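Local coordinates for protein N-alpha-acetyltransferase 35, NatC auxiliary subunit (Saccharomyces cerevisiae, PDB 6YGA) that serves as the auxiliary subunit of the NatC N-terminal acetyltransferase, the complex that acetylates the N-terminal methionine of L-A virus Gag protein, at residues B[476-480]-B[545-549]; B[440-444]-B[595-599]; B[466-471]-B[605-610]; B[455-461]-B[711-715]. All coordinates share one frame; numbering follows the deposited sequence.

Contact 1. Residues B[476-480]-B[545-549]. With EDO (1,2-ethanediol), chain C.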
loop_
_atom_site.group_PDB
_atom_site.type_symbol
_atom_site.label_atom_id
_atom_site.label_comp_id
_atom_site.label_asym_id
_atom_site.label_seq_id
_atom_site.Cartn_x
_atom_site.Cartn_y
_atom_site.Cartn_z
ATOM N N SER B 476 -10.762 20.271 -15.568
ATOM C CA SER B 476 -12.031 19.801 -16.117
ATOM C C SER B 476 -12.567 20.741 -17.188
ATOM O O SER B 476 -13.223 20.294 -18.135
ATOM C CB SER B 476 -13.064 19.646 -15.000
ATOM O OG SER B 476 -12.593 18.794 -13.973
ATOM N N HIS B 477 -12.318 22.045 -17.048
ATOM C CA HIS B 477 -12.757 22.984 -18.074
ATOM C C HIS B 477 -12.029 22.723 -19.384
ATOM O O HIS B 477 -12.640 22.751 -20.457
ATOM C CB HIS B 477 -12.537 24.423 -17.602
ATOM C CG HIS B 477 -12.996 25.463 -18.579
ATOM N ND1 HIS B 477 -12.157 26.022 -19.519
ATOM C CD2 HIS B 477 -14.201 26.056 -18.752
ATOM C CE1 HIS B 477 -12.826 26.909 -20.233
ATOM N NE2 HIS B 477 -14.069 26.950 -19.787
ATOM N N HIS B 478 -10.724 22.440 -19.316
ATOM C CA HIS B 478 -9.973 22.122 -20.525
ATOM C C HIS B 478 -10.399 20.780 -21.109
ATOM O O HIS B 478 -10.444 20.617 -22.335
ATOM C CB HIS B 478 -8.472 22.126 -20.233
ATOM C CG HIS B 478 -7.872 23.495 -20.184
ATOM N ND1 HIS B 478 -7.212 24.057 -21.255
ATOM C CD2 HIS B 478 -7.835 24.419 -19.193
ATOM C CE1 HIS B 478 -6.793 25.265 -20.927
ATOM N NE2 HIS B 478 -7.158 25.510 -19.682
ATOM N N LEU B 479 -10.715 19.806 -20.251
ATOM C CA LEU B 479 -11.175 18.518 -20.757
ATOM C C LEU B 479 -12.539 18.644 -21.424
ATOM O O LEU B 479 -12.790 18.015 -22.459
ATOM C CB LEU B 479 -11.219 17.489 -19.628
ATOM C CG LEU B 479 -11.655 16.083 -20.046
ATOM C CD1 LEU B 479 -10.858 15.603 -21.250
ATOM C CD2 LEU B 479 -11.504 15.115 -18.889
ATOM N N GLU B 480 -13.431 19.460 -20.857
ATOM C CA GLU B 480 -14.746 19.635 -21.466
ATOM C C GLU B 480 -14.633 20.348 -22.810
ATOM O O GLU B 480 -15.314 19.979 -23.774
ATOM C CB GLU B 480 -15.672 20.400 -20.520
ATOM C CG GLU B 480 -17.127 20.437 -20.971
ATOM C CD GLU B 480 -17.724 21.827 -20.897
ATOM O OE1 GLU B 480 -16.983 22.773 -20.557
ATOM O OE2 GLU B 480 -18.931 21.974 -21.181
ATOM N N ILE B 545 -17.914 14.877 -17.095
ATOM C CA ILE B 545 -16.920 15.906 -16.803
ATOM C C ILE B 545 -17.594 17.186 -16.327
ATOM O O ILE B 545 -17.021 17.934 -15.526
ATOM C CB ILE B 545 -16.016 16.155 -18.027
ATOM C CG1 ILE B 545 -14.799 16.986 -17.623
ATOM C CG2 ILE B 545 -16.776 16.854 -19.141
ATOM C CD1 ILE B 545 -13.990 16.363 -16.498
ATOM N N ASN B 546 -18.814 17.461 -16.794
ATOM C CA ASN B 546 -19.541 18.623 -16.295
ATOM C C ASN B 546 -19.979 18.427 -14.849
ATOM O O ASN B 546 -20.067 19.401 -14.092
ATOM C CB ASN B 546 -20.743 18.923 -17.189
ATOM C CG ASN B 546 -20.389 19.834 -18.349
ATOM O OD1 ASN B 546 -20.118 21.021 -18.157
ATOM N ND2 ASN B 546 -20.393 19.286 -19.557
ATOM N N ILE B 547 -20.249 17.184 -14.446
ATOM C CA ILE B 547 -20.531 16.910 -13.042
ATOM C C ILE B 547 -19.291 17.168 -12.199
ATOM O O ILE B 547 -19.355 17.824 -11.153
ATOM C CB ILE B 547 -21.049 15.472 -12.867
ATOM C CG1 ILE B 547 -22.445 15.340 -13.467
ATOM C CG2 ILE B 547 -21.068 15.079 -11.399
ATOM C CD1 ILE B 547 -22.950 13.919 -13.501
ATOM N N THR B 548 -18.138 16.671 -12.657
ATOM C CA THR B 548 -16.881 16.936 -11.964
ATOM C C THR B 548 -16.607 18.431 -11.892
ATOM O O THR B 548 -16.231 18.956 -10.839
ATOM C CB THR B 548 -15.726 16.222 -12.670
ATOM O OG1 THR B 548 -15.888 14.805 -12.549
ATOM C CG2 THR B 548 -14.390 16.627 -12.058
ATOM N N LYS B 549 -16.795 19.131 -13.013
ATOM C CA LYS B 549 -16.535 20.565 -13.055
ATOM C C LYS B 549 -17.429 21.313 -12.074
ATOM O O LYS B 549 -16.961 22.187 -11.337
ATOM C CB LYS B 549 -16.742 21.083 -14.478
ATOM C CG LYS B 549 -15.875 22.267 -14.853
ATOM C CD LYS B 549 -16.194 22.754 -16.263
ATOM C CE LYS B 549 -17.590 23.352 -16.326
ATOM N NZ LYS B 549 -17.941 23.865 -17.680
HETATM C C1 EDO C . -18.148 12.884 -11.754
HETATM O O1 EDO C . -16.949 13.084 -10.991
HETATM C C2 EDO C . -18.385 11.399 -11.995
HETATM O O2 EDO C . -17.164 10.756 -12.378
#
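An antiparallel pairing of two long consecutive helices, 465-506 and 511-564, forms a helical hairpin, and S476, L479 and E480 meet I545, N546, T548 and K549 on its facing sides. The two short axes approach to 9.3 Å at a signed crossing angle of -157°, a near-antiparallel course. CD1 of I545 lies 3.7 Å from CD2 of L479 and also touches CB of S476, while its CG2 branch rests on CB and CG of E480. With CG1 set anti to the backbone N (chi1 -167°), the long branch of I545 extends toward S476 and L479, and CG2 is left to face E480. At S476 and K549 the backbones come closest, CA to CA 5.5 Å, and CG of K549 packs 3.8 Å from CB of S476. K549 then runs past the backbone of H477, bends at its third torsion, and brings NZ to OE1 of E480 in a salt bridge of 3.2 Å whose hydrogen bond is weak. The other carboxylate oxygen of E480, OE2, accepts a weak bond of 3.5 Å from ND2 of N546, whose stronger partner is the backbone O of L542; the carboxylate and amide planes stand 84° apart. The hydroxyl OG of S476 bonds back to V472 O, and across the contact it meets carbon, the methyl CG2 of T548 and CD1 of I545. OG1 of T548 instead shares a 2.6 Å hydrogen bond with O1 of a 1,2-ethanediol. Helix 433-456 packs on S476 and L479, and helix 619-653 covers I547 on the second helix.

Contact 2. Residues B[440-444]-B[595-599]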
loop_
_atom_site.group_PDB
_atom_site.type_symbol
_atom_site.label_atom_id
_atom_site.label_comp_id
_atom_site.label_asym_id
_atom_site.label_seq_id
_atom_site.Cartn_x
_atom_site.Cartn_y
_atom_site.Cartn_z
ATOM N N TYR B 440 -3.991 12.722 -25.279
ATOM C CA TYR B 440 -4.328 13.887 -24.468
ATOM C C TYR B 440 -5.510 13.594 -23.556
ATOM O O TYR B 440 -5.509 13.983 -22.382
ATOM C CB TYR B 440 -4.619 15.086 -25.369
ATOM C CG TYR B 440 -4.926 16.358 -24.616
ATOM C CD1 TYR B 440 -3.969 16.960 -23.806
ATOM C CD2 TYR B 440 -6.168 16.967 -24.727
ATOM C CE1 TYR B 440 -4.246 18.127 -23.122
ATOM C CE2 TYR B 440 -6.454 18.131 -24.049
ATOM C CZ TYR B 440 -5.492 18.708 -23.248
ATOM O OH TYR B 440 -5.779 19.871 -22.571
ATOM N N PHE B 441 -6.522 12.893 -24.075
ATOM C CA PHE B 441 -7.674 12.538 -23.251
ATOM C C PHE B 441 -7.262 11.687 -22.057
ATOM O O PHE B 441 -7.727 11.917 -20.935
ATOM C CB PHE B 441 -8.717 11.797 -24.085
ATOM C CG PHE B 441 -9.737 11.077 -23.255
ATOM C CD1 PHE B 441 -10.777 11.771 -22.655
ATOM C CD2 PHE B 441 -9.648 9.708 -23.061
ATOM C CE1 PHE B 441 -11.711 11.112 -21.883
ATOM C CE2 PHE B 441 -10.578 9.044 -22.289
ATOM C CZ PHE B 441 -11.612 9.744 -21.700
HETATM N N MSE B 442 -6.402 10.698 -22.278
HETATM C CA MSE B 442 -5.954 9.823 -21.203
HETATM C C MSE B 442 -5.084 10.561 -20.191
HETATM O O MSE B 442 -5.221 10.358 -18.985
HETATM C CB MSE B 442 -5.193 8.630 -21.774
HETATM C CG MSE B 442 -6.057 7.717 -22.618
HETATM SE SE MSE B 442 -7.387 6.779 -21.545
HETATM C CE MSE B 442 -6.160 5.667 -20.518
ATOM N N LYS B 443 -4.186 11.418 -20.681
ATOM C CA LYS B 443 -3.328 12.173 -19.774
ATOM C C LYS B 443 -4.146 13.111 -18.895
ATOM O O LYS B 443 -3.974 13.141 -17.672
ATOM C CB LYS B 443 -2.284 12.961 -20.564
ATOM C CG LYS B 443 -1.261 13.659 -19.685
ATOM C CD LYS B 443 -0.366 14.567 -20.496
ATOM C CE LYS B 443 -1.129 15.779 -20.999
ATOM N NZ LYS B 443 -0.272 16.642 -21.853
ATOM N N LEU B 444 -5.053 13.879 -19.505
ATOM C CA LEU B 444 -5.813 14.870 -18.749
ATOM C C LEU B 444 -6.803 14.203 -17.798
ATOM O O LEU B 444 -7.019 14.687 -16.680
ATOM C CB LEU B 444 -6.524 15.821 -19.711
ATOM C CG LEU B 444 -7.166 17.061 -19.090
ATOM C CD1 LEU B 444 -6.224 17.701 -18.080
ATOM C CD2 LEU B 444 -7.542 18.059 -20.174
ATOM N N ILE B 595 4.318 19.316 -17.233
ATOM C CA ILE B 595 3.305 19.093 -18.258
ATOM C C ILE B 595 3.034 20.417 -18.964
ATOM O O ILE B 595 2.706 21.419 -18.322
ATOM C CB ILE B 595 2.023 18.506 -17.654
ATOM C CG1 ILE B 595 2.306 17.111 -17.085
ATOM C CG2 ILE B 595 0.919 18.450 -18.700
ATOM C CD1 ILE B 595 1.114 16.449 -16.421
ATOM N N GLY B 596 3.181 20.422 -20.286
ATOM C CA GLY B 596 3.056 21.645 -21.052
ATOM C C GLY B 596 1.629 22.071 -21.318
ATOM O O GLY B 596 1.301 23.257 -21.215
ATOM N N VAL B 597 0.767 21.119 -21.669
ATOM C CA VAL B 597 -0.618 21.408 -22.025
ATOM C C VAL B 597 -1.532 20.474 -21.242
ATOM O O VAL B 597 -1.425 19.251 -21.381
ATOM C CB VAL B 597 -0.876 21.269 -23.530
ATOM C CG1 VAL B 597 -2.329 21.565 -23.840
ATOM C CG2 VAL B 597 0.033 22.208 -24.307
ATOM N N PRO B 598 -2.434 20.989 -20.393
ATOM C CA PRO B 598 -2.573 22.424 -20.119
ATOM C C PRO B 598 -1.519 22.925 -19.135
ATOM O O PRO B 598 -1.168 22.198 -18.207
ATOM C CB PRO B 598 -3.983 22.540 -19.511
ATOM C CG PRO B 598 -4.534 21.134 -19.443
ATOM C CD PRO B 598 -3.384 20.194 -19.603
ATOM N N GLU B 599 -1.027 24.146 -19.334
ATOM C CA GLU B 599 0.031 24.666 -18.479
ATOM C C GLU B 599 -0.443 24.784 -17.035
ATOM O O GLU B 599 -1.600 25.112 -16.762
ATOM C CB GLU B 599 0.500 26.032 -18.984
ATOM C CG GLU B 599 -0.614 27.059 -19.104
ATOM C CD GLU B 599 -0.091 28.474 -19.231
ATOM O OE1 GLU B 599 1.144 28.649 -19.287
ATOM O OE2 GLU B 599 -0.913 29.414 -19.269
#
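K443 and Y440 of helix 433-456 reach the loop 595-599, with the lysine making the polar link. From CB, the chain of K443 leaves with CG anti to the backbone N (chi1 -174°) and stays extended through CD. It then bends at the third torsion, which carries CE to 3.5 Å from O of V597, while the lysine end passes alongside I595, NZ lying 3.8 Å from its CG2. At the tip, NZ donates a 2.9 Å hydrogen bond to O of V597, with a C=O...N angle of 161°, so the donor sits nearly along the C=O axis. D421 forms a salt bridge with the same NZ and Q424 accepts a hydrogen bond from it, both on helix 406-429; the buried ammonium is thereby matched by three oxygens. The contact thus fastens the connection between helices 581-588 and 603-613 onto the helical body, in the part of the chain related to TPR repeats. The V597-P598 peptide is cis. O of V597 also lies in the plane of the Y440 ring, 3.5 Å from CE1 at its edge. The hydroxyl OH of Y440 touches CG of P598 at 3.6 Å, and CD1 of L444 packs 4.1 Å from that same proline carbon.

Contact 3. Residues B[466-471]-B[605-610]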
loop_
_atom_site.group_PDB
_atom_site.type_symbol
_atom_site.label_atom_id
_atom_site.label_comp_id
_atom_site.label_asym_id
_atom_site.label_seq_id
_atom_site.Cartn_x
_atom_site.Cartn_y
_atom_site.Cartn_z
ATOM N N TYR B 466 -8.939 24.755 -1.595
ATOM C CA TYR B 466 -9.208 25.631 -2.729
ATOM C C TYR B 466 -8.235 25.376 -3.873
ATOM O O TYR B 466 -8.644 25.312 -5.037
ATOM C CB TYR B 466 -9.143 27.096 -2.303
ATOM C CG TYR B 466 -8.797 28.010 -3.452
ATOM C CD1 TYR B 466 -9.745 28.339 -4.410
ATOM C CD2 TYR B 466 -7.516 28.527 -3.591
ATOM C CE1 TYR B 466 -9.430 29.165 -5.471
ATOM C CE2 TYR B 466 -7.188 29.351 -4.646
ATOM C CZ TYR B 466 -8.148 29.669 -5.582
ATOM O OH TYR B 466 -7.821 30.493 -6.633
ATOM N N SER B 467 -6.943 25.238 -3.566
ATOM C CA SER B 467 -5.946 25.097 -4.624
ATOM C C SER B 467 -6.229 23.875 -5.488
ATOM O O SER B 467 -6.220 23.959 -6.722
ATOM C CB SER B 467 -4.544 25.016 -4.022
ATOM O OG SER B 467 -4.139 26.270 -3.511
HETATM N N MSE B 468 -6.500 22.735 -4.858
HETATM C CA MSE B 468 -6.725 21.490 -5.587
HETATM C C MSE B 468 -8.069 21.474 -6.315
HETATM O O MSE B 468 -8.146 21.099 -7.485
HETATM C CB MSE B 468 -6.637 20.298 -4.639
HETATM C CG MSE B 468 -5.268 20.120 -3.996
HETATM SE SE MSE B 468 -3.818 20.112 -5.306
HETATM C CE MSE B 468 -4.445 18.674 -6.463
ATOM N N PHE B 469 -9.132 21.886 -5.623
ATOM C CA PHE B 469 -10.449 21.876 -6.249
ATOM C C PHE B 469 -10.516 22.856 -7.413
ATOM O O PHE B 469 -11.137 22.559 -8.439
ATOM C CB PHE B 469 -11.530 22.176 -5.213
ATOM C CG PHE B 469 -11.978 20.968 -4.443
ATOM C CD1 PHE B 469 -12.262 19.778 -5.096
ATOM C CD2 PHE B 469 -12.091 21.015 -3.065
ATOM C CE1 PHE B 469 -12.671 18.661 -4.386
ATOM C CE2 PHE B 469 -12.502 19.907 -2.352
ATOM C CZ PHE B 469 -12.788 18.727 -3.011
ATOM N N TRP B 470 -9.877 24.019 -7.289
ATOM C CA TRP B 470 -9.897 24.952 -8.408
ATOM C C TRP B 470 -9.003 24.469 -9.540
ATOM O O TRP B 470 -9.316 24.682 -10.717
ATOM C CB TRP B 470 -9.480 26.351 -7.966
ATOM C CG TRP B 470 -9.503 27.310 -9.112
ATOM C CD1 TRP B 470 -10.592 27.956 -9.617
ATOM C CD2 TRP B 470 -8.389 27.709 -9.920
ATOM N NE1 TRP B 470 -10.226 28.738 -10.685
ATOM C CE2 TRP B 470 -8.877 28.605 -10.890
ATOM C CE3 TRP B 470 -7.026 27.397 -9.914
ATOM C CZ2 TRP B 470 -8.051 29.197 -11.841
ATOM C CZ3 TRP B 470 -6.209 27.984 -10.859
ATOM C CH2 TRP B 470 -6.724 28.875 -11.809
ATOM N N TYR B 471 -7.885 23.820 -9.206
ATOM C CA TYR B 471 -7.029 23.270 -10.249
ATOM C C TYR B 471 -7.748 22.173 -11.022
ATOM O O TYR B 471 -7.609 22.076 -12.245
ATOM C CB TYR B 471 -5.724 22.748 -9.645
ATOM C CG TYR B 471 -4.790 22.130 -10.659
ATOM C CD1 TYR B 471 -4.246 22.890 -11.685
ATOM C CD2 TYR B 471 -4.450 20.787 -10.587
ATOM C CE1 TYR B 471 -3.395 22.329 -12.614
ATOM C CE2 TYR B 471 -3.597 20.216 -11.507
ATOM C CZ TYR B 471 -3.073 20.991 -12.519
ATOM O OH TYR B 471 -2.223 20.424 -13.438
ATOM N N VAL B 605 -1.639 33.425 -10.330
ATOM C CA VAL B 605 -2.983 33.179 -10.850
ATOM C C VAL B 605 -3.855 32.520 -9.789
ATOM O O VAL B 605 -5.039 32.854 -9.647
ATOM C CB VAL B 605 -2.913 32.333 -12.134
ATOM C CG1 VAL B 605 -4.311 32.063 -12.673
ATOM C CG2 VAL B 605 -2.059 33.030 -13.184
ATOM N N PHE B 606 -3.289 31.576 -9.028
ATOM C CA PHE B 606 -4.022 30.970 -7.920
ATOM C C PHE B 606 -4.483 32.025 -6.923
ATOM O O PHE B 606 -5.624 31.985 -6.447
ATOM C CB PHE B 606 -3.151 29.929 -7.211
ATOM C CG PHE B 606 -3.146 28.568 -7.864
ATOM C CD1 PHE B 606 -2.238 28.266 -8.870
ATOM C CD2 PHE B 606 -4.025 27.577 -7.443
ATOM C CE1 PHE B 606 -2.223 27.009 -9.460
ATOM C CE2 PHE B 606 -4.015 26.317 -8.031
ATOM C CZ PHE B 606 -3.112 26.034 -9.040
ATOM N N GLN B 607 -3.607 32.977 -6.592
ATOM C CA GLN B 607 -3.954 33.995 -5.607
ATOM C C GLN B 607 -5.029 34.934 -6.138
ATOM O O GLN B 607 -5.993 35.253 -5.433
ATOM C CB GLN B 607 -2.706 34.783 -5.204
ATOM C CG GLN B 607 -1.529 33.913 -4.803
ATOM C CD GLN B 607 -1.876 32.940 -3.696
ATOM O OE1 GLN B 607 -2.476 33.316 -2.687
ATOM N NE2 GLN B 607 -1.501 31.679 -3.880
ATOM N N GLN B 608 -4.881 35.385 -7.386
ATOM C CA GLN B 608 -5.833 36.339 -7.943
ATOM C C GLN B 608 -7.213 35.715 -8.101
ATOM O O GLN B 608 -8.229 36.361 -7.821
ATOM C CB GLN B 608 -5.322 36.867 -9.284
ATOM C CG GLN B 608 -6.246 37.876 -9.941
ATOM C CD GLN B 608 -6.445 39.122 -9.100
ATOM O OE1 GLN B 608 -5.549 39.544 -8.367
ATOM N NE2 GLN B 608 -7.627 39.717 -9.200
ATOM N N THR B 609 -7.270 34.455 -8.540
ATOM C CA THR B 609 -8.554 33.782 -8.708
ATOM C C THR B 609 -9.324 33.723 -7.394
ATOM O O THR B 609 -10.537 33.958 -7.367
ATOM C CB THR B 609 -8.335 32.376 -9.267
ATOM O OG1 THR B 609 -7.704 32.464 -10.551
ATOM C CG2 THR B 609 -9.657 31.650 -9.409
ATOM N N LEU B 610 -8.630 33.428 -6.292
ATOM C CA LEU B 610 -9.290 33.378 -4.992
ATOM C C LEU B 610 -9.816 34.751 -4.582
ATOM O O LEU B 610 -10.886 34.855 -3.972
ATOM C CB LEU B 610 -8.328 32.828 -3.937
ATOM C CG LEU B 610 -8.853 32.743 -2.502
ATOM C CD1 LEU B 610 -10.125 31.914 -2.450
ATOM C CD2 LEU B 610 -7.799 32.168 -1.568
#
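The first torsions of Y466 (chi1 154°) and W470 on helix 465-506 put each CG anti to its own backbone N and send both rings toward helix 603-613. F606 instead has CG beside its backbone N and anti to the carbonyl carbon, which carries its ring to W470 and S467. The W470 six-membered ring turns its edge to the F606 face, a T-shaped pair with centroids 5.1 Å apart and planes at 72°; CZ3 of W470 stands over the centre of the phenyl ring. The edge of F606 is also engaged, for O of S467 lies in the ring plane near CE2. T609 covers one face of the indole, its methyl CG2 3.2 Å from NE1 of W470 and displaced toward the ring rim. OG1 of T609 turns back to its own helix and donates to O of V605 at 2.8 Å; this carbonyl also accepts the backbone N of T609, from the opposite face of its plane. Beside this, the Y466 hydroxyl donates to O of F606 at 2.7 Å, in the carbonyl plane and on a lone pair. The backbone bond from L610 N to that oxygen is weak, so the phenol supplies the shorter of its two bonds. CD1 of L610 makes a CH-pi contact, 4.1 Å from the Y466 ring centroid. The two short helix axes are almost perpendicular, crossing at 91° and 11.0 Å. V556 of helix 511-564 touches both Y466 and W470, while F589 and H585 meet the F606 ring and M447 of helix 433-456 packs on Y471.

Contact 4. Residues B[455-461]-B[711-715]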
loop_
_atom_site.group_PDB
_atom_site.type_symbol
_atom_site.label_atom_id
_atom_site.label_comp_id
_atom_site.label_asym_id
_atom_site.label_seq_id
_atom_site.Cartn_x
_atom_site.Cartn_y
_atom_site.Cartn_z
ATOM N N PHE B 455 -7.930 13.627 -2.154
ATOM C CA PHE B 455 -8.930 13.903 -1.126
ATOM C C PHE B 455 -9.406 12.620 -0.459
ATOM O O PHE B 455 -9.706 12.614 0.741
ATOM C CB PHE B 455 -10.116 14.664 -1.720
ATOM C CG PHE B 455 -9.834 16.113 -1.984
ATOM C CD1 PHE B 455 -9.765 17.021 -0.939
ATOM C CD2 PHE B 455 -9.648 16.571 -3.278
ATOM C CE1 PHE B 455 -9.510 18.357 -1.180
ATOM C CE2 PHE B 455 -9.392 17.903 -3.523
ATOM C CZ PHE B 455 -9.320 18.798 -2.473
ATOM N N ASP B 456 -9.489 11.525 -1.219
ATOM C CA ASP B 456 -9.911 10.255 -0.638
ATOM C C ASP B 456 -8.880 9.734 0.353
ATOM O O ASP B 456 -9.239 9.082 1.339
ATOM C CB ASP B 456 -10.163 9.230 -1.747
ATOM C CG ASP B 456 -10.651 7.893 -1.215
ATOM O OD1 ASP B 456 -11.738 7.849 -0.598
ATOM O OD2 ASP B 456 -9.956 6.880 -1.431
ATOM N N LEU B 457 -7.606 10.029 0.119
ATOM C CA LEU B 457 -6.522 9.602 0.989
ATOM C C LEU B 457 -6.175 10.636 2.053
ATOM O O LEU B 457 -5.263 10.396 2.850
ATOM C CB LEU B 457 -5.280 9.280 0.151
ATOM C CG LEU B 457 -5.471 8.231 -0.950
ATOM C CD1 LEU B 457 -4.257 8.173 -1.854
ATOM C CD2 LEU B 457 -5.759 6.852 -0.361
ATOM N N ASP B 458 -6.884 11.770 2.085
ATOM C CA ASP B 458 -6.641 12.832 3.063
ATOM C C ASP B 458 -5.223 13.382 2.942
ATOM O O ASP B 458 -4.589 13.741 3.935
ATOM C CB ASP B 458 -6.922 12.352 4.492
ATOM C CG ASP B 458 -8.404 12.197 4.771
ATOM O OD1 ASP B 458 -9.148 13.177 4.562
ATOM O OD2 ASP B 458 -8.831 11.099 5.183
ATOM N N ILE B 459 -4.720 13.437 1.708
ATOM C CA ILE B 459 -3.411 14.026 1.458
ATOM C C ILE B 459 -3.452 15.531 1.687
ATOM O O ILE B 459 -2.512 16.114 2.238
ATOM C CB ILE B 459 -2.946 13.679 0.032
ATOM C CG1 ILE B 459 -2.720 12.172 -0.105
ATOM C CG2 ILE B 459 -1.686 14.447 -0.324
ATOM C CD1 ILE B 459 -1.672 11.626 0.840
ATOM N N TYR B 460 -4.543 16.180 1.292
ATOM C CA TYR B 460 -4.627 17.632 1.316
ATOM C C TYR B 460 -5.191 18.126 2.642
ATOM O O TYR B 460 -6.180 17.593 3.152
ATOM C CB TYR B 460 -5.504 18.137 0.169
ATOM C CG TYR B 460 -5.200 17.507 -1.171
ATOM C CD1 TYR B 460 -3.891 17.381 -1.625
ATOM C CD2 TYR B 460 -6.225 17.029 -1.979
ATOM C CE1 TYR B 460 -3.613 16.801 -2.851
ATOM C CE2 TYR B 460 -5.959 16.448 -3.201
ATOM C CZ TYR B 460 -4.653 16.336 -3.634
ATOM O OH TYR B 460 -4.396 15.757 -4.854
ATOM N N LYS B 461 -4.564 19.159 3.187
ATOM C CA LYS B 461 -5.086 19.785 4.387
ATOM C C LYS B 461 -6.209 20.751 4.020
ATOM O O LYS B 461 -6.318 21.176 2.868
ATOM C CB LYS B 461 -3.968 20.506 5.136
ATOM C CG LYS B 461 -2.989 19.565 5.826
ATOM C CD LYS B 461 -1.925 20.334 6.593
ATOM C CE LYS B 461 -2.535 21.151 7.720
ATOM N NZ LYS B 461 -3.295 20.298 8.677
ATOM N N GLU B 711 -12.626 21.212 8.792
ATOM C CA GLU B 711 -12.135 19.859 8.588
ATOM C C GLU B 711 -12.762 19.284 7.329
ATOM O O GLU B 711 -13.926 19.556 7.024
ATOM C CB GLU B 711 -12.450 18.952 9.786
ATOM C CG GLU B 711 -11.773 19.346 11.088
ATOM C CD GLU B 711 -12.033 18.340 12.195
ATOM O OE1 GLU B 711 -12.927 17.489 12.021
ATOM O OE2 GLU B 711 -11.343 18.390 13.234
ATOM N N LEU B 712 -11.982 18.490 6.599
ATOM C CA LEU B 712 -12.471 17.801 5.407
ATOM C C LEU B 712 -13.092 16.488 5.858
ATOM O O LEU B 712 -12.385 15.523 6.160
ATOM C CB LEU B 712 -11.339 17.577 4.412
ATOM C CG LEU B 712 -10.727 18.841 3.813
ATOM C CD1 LEU B 712 -9.444 18.509 3.072
ATOM C CD2 LEU B 712 -11.721 19.514 2.883
ATOM N N VAL B 713 -14.421 16.446 5.903
ATOM C CA VAL B 713 -15.158 15.313 6.452
ATOM C C VAL B 713 -15.619 14.408 5.318
ATOM O O VAL B 713 -16.170 14.882 4.317
ATOM C CB VAL B 713 -16.353 15.787 7.296
ATOM C CG1 VAL B 713 -17.227 14.613 7.697
ATOM C CG2 VAL B 713 -15.859 16.528 8.531
ATOM N N HIS B 714 -15.403 13.106 5.477
ATOM C CA HIS B 714 -15.866 12.129 4.502
ATOM C C HIS B 714 -17.327 11.774 4.764
ATOM O O HIS B 714 -17.722 11.539 5.910
ATOM C CB HIS B 714 -14.998 10.871 4.553
ATOM C CG HIS B 714 -13.618 11.063 4.003
ATOM N ND1 HIS B 714 -12.871 10.025 3.489
ATOM C CD2 HIS B 714 -12.850 12.172 3.884
ATOM C CE1 HIS B 714 -11.704 10.485 3.077
ATOM N NE2 HIS B 714 -11.665 11.785 3.306
ATOM N N THR B 715 -18.128 11.745 3.699
ATOM C CA THR B 715 -19.516 11.310 3.796
ATOM C C THR B 715 -19.568 9.788 3.769
ATOM O O THR B 715 -19.012 9.159 2.865
ATOM C CB THR B 715 -20.344 11.891 2.647
ATOM O OG1 THR B 715 -20.220 13.318 2.638
ATOM C CG2 THR B 715 -21.812 11.522 2.796
#
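The backbone of 455-461 leaves the end of helix 433-456 through D458, whose positive phi, with two bonds back into the last turn, makes a Schellman motif; H714 and L712 approach this helix end from the other segment. Strand 711-713 belongs to the antiparallel two-stranded sheet of 708-713 and 724-729 near the C-terminus, so the contact seats a beta hairpin against the end of a helix. H714 addresses the turn through NE2, which makes two weak hydrogen bonds: 3.1 Å to OD1 of D458 and 3.3 Å to O of F455. Their N-H...acceptor angles, 128° and 126°, are both well bent, as expected when one N-H is shared between two acceptors. The carboxylate of D458 and the imidazole ring come from opposite directions with their planes 31° apart. The neighbouring CE1 of H714 has O of D456 in the ring plane, 3.3 Å away. L712 supplies the apolar half: its CD1 meets the edge of the F455 ring at CE1, 4.3 Å away. One face of that ring is taken by CD2 of Y460, 3.4 Å above its centre, and F469 stacks on F455 as well. Y460 hands its hydroxyl back to S451 O. The loop also faces the catalytic-subunit chain of N-alpha-acetyltransferase 30, where E131 of that chain forms a salt bridge with K461 NZ, and R137 and R140 of that chain bond the O atoms of D458 and L457. On the hairpin side, CD1 of L712 also rests 3.4 Å from O of Y460.

Contacts 2 and 3 are the more buried, contacts 1 and 4 only partly so. Helix 465-506 serves both contact 1 and contact 3: one pairs it antiparallel with its successor, the other crosses it at a right angle with a short helix. Helix 433-456 serves contact 2 in its first half and contact 4 at its end. Contacts 1 and 2 touch where L479 packs on L444, and contacts 3 and 4 where F469 meets F455. Chemistry follows place: aromatic rings dominate contact 3, a buried lysine marks contact 2, a salt bridge and a weak amide bond fringe contact 1, and contact 4 alone adjoins another subunit.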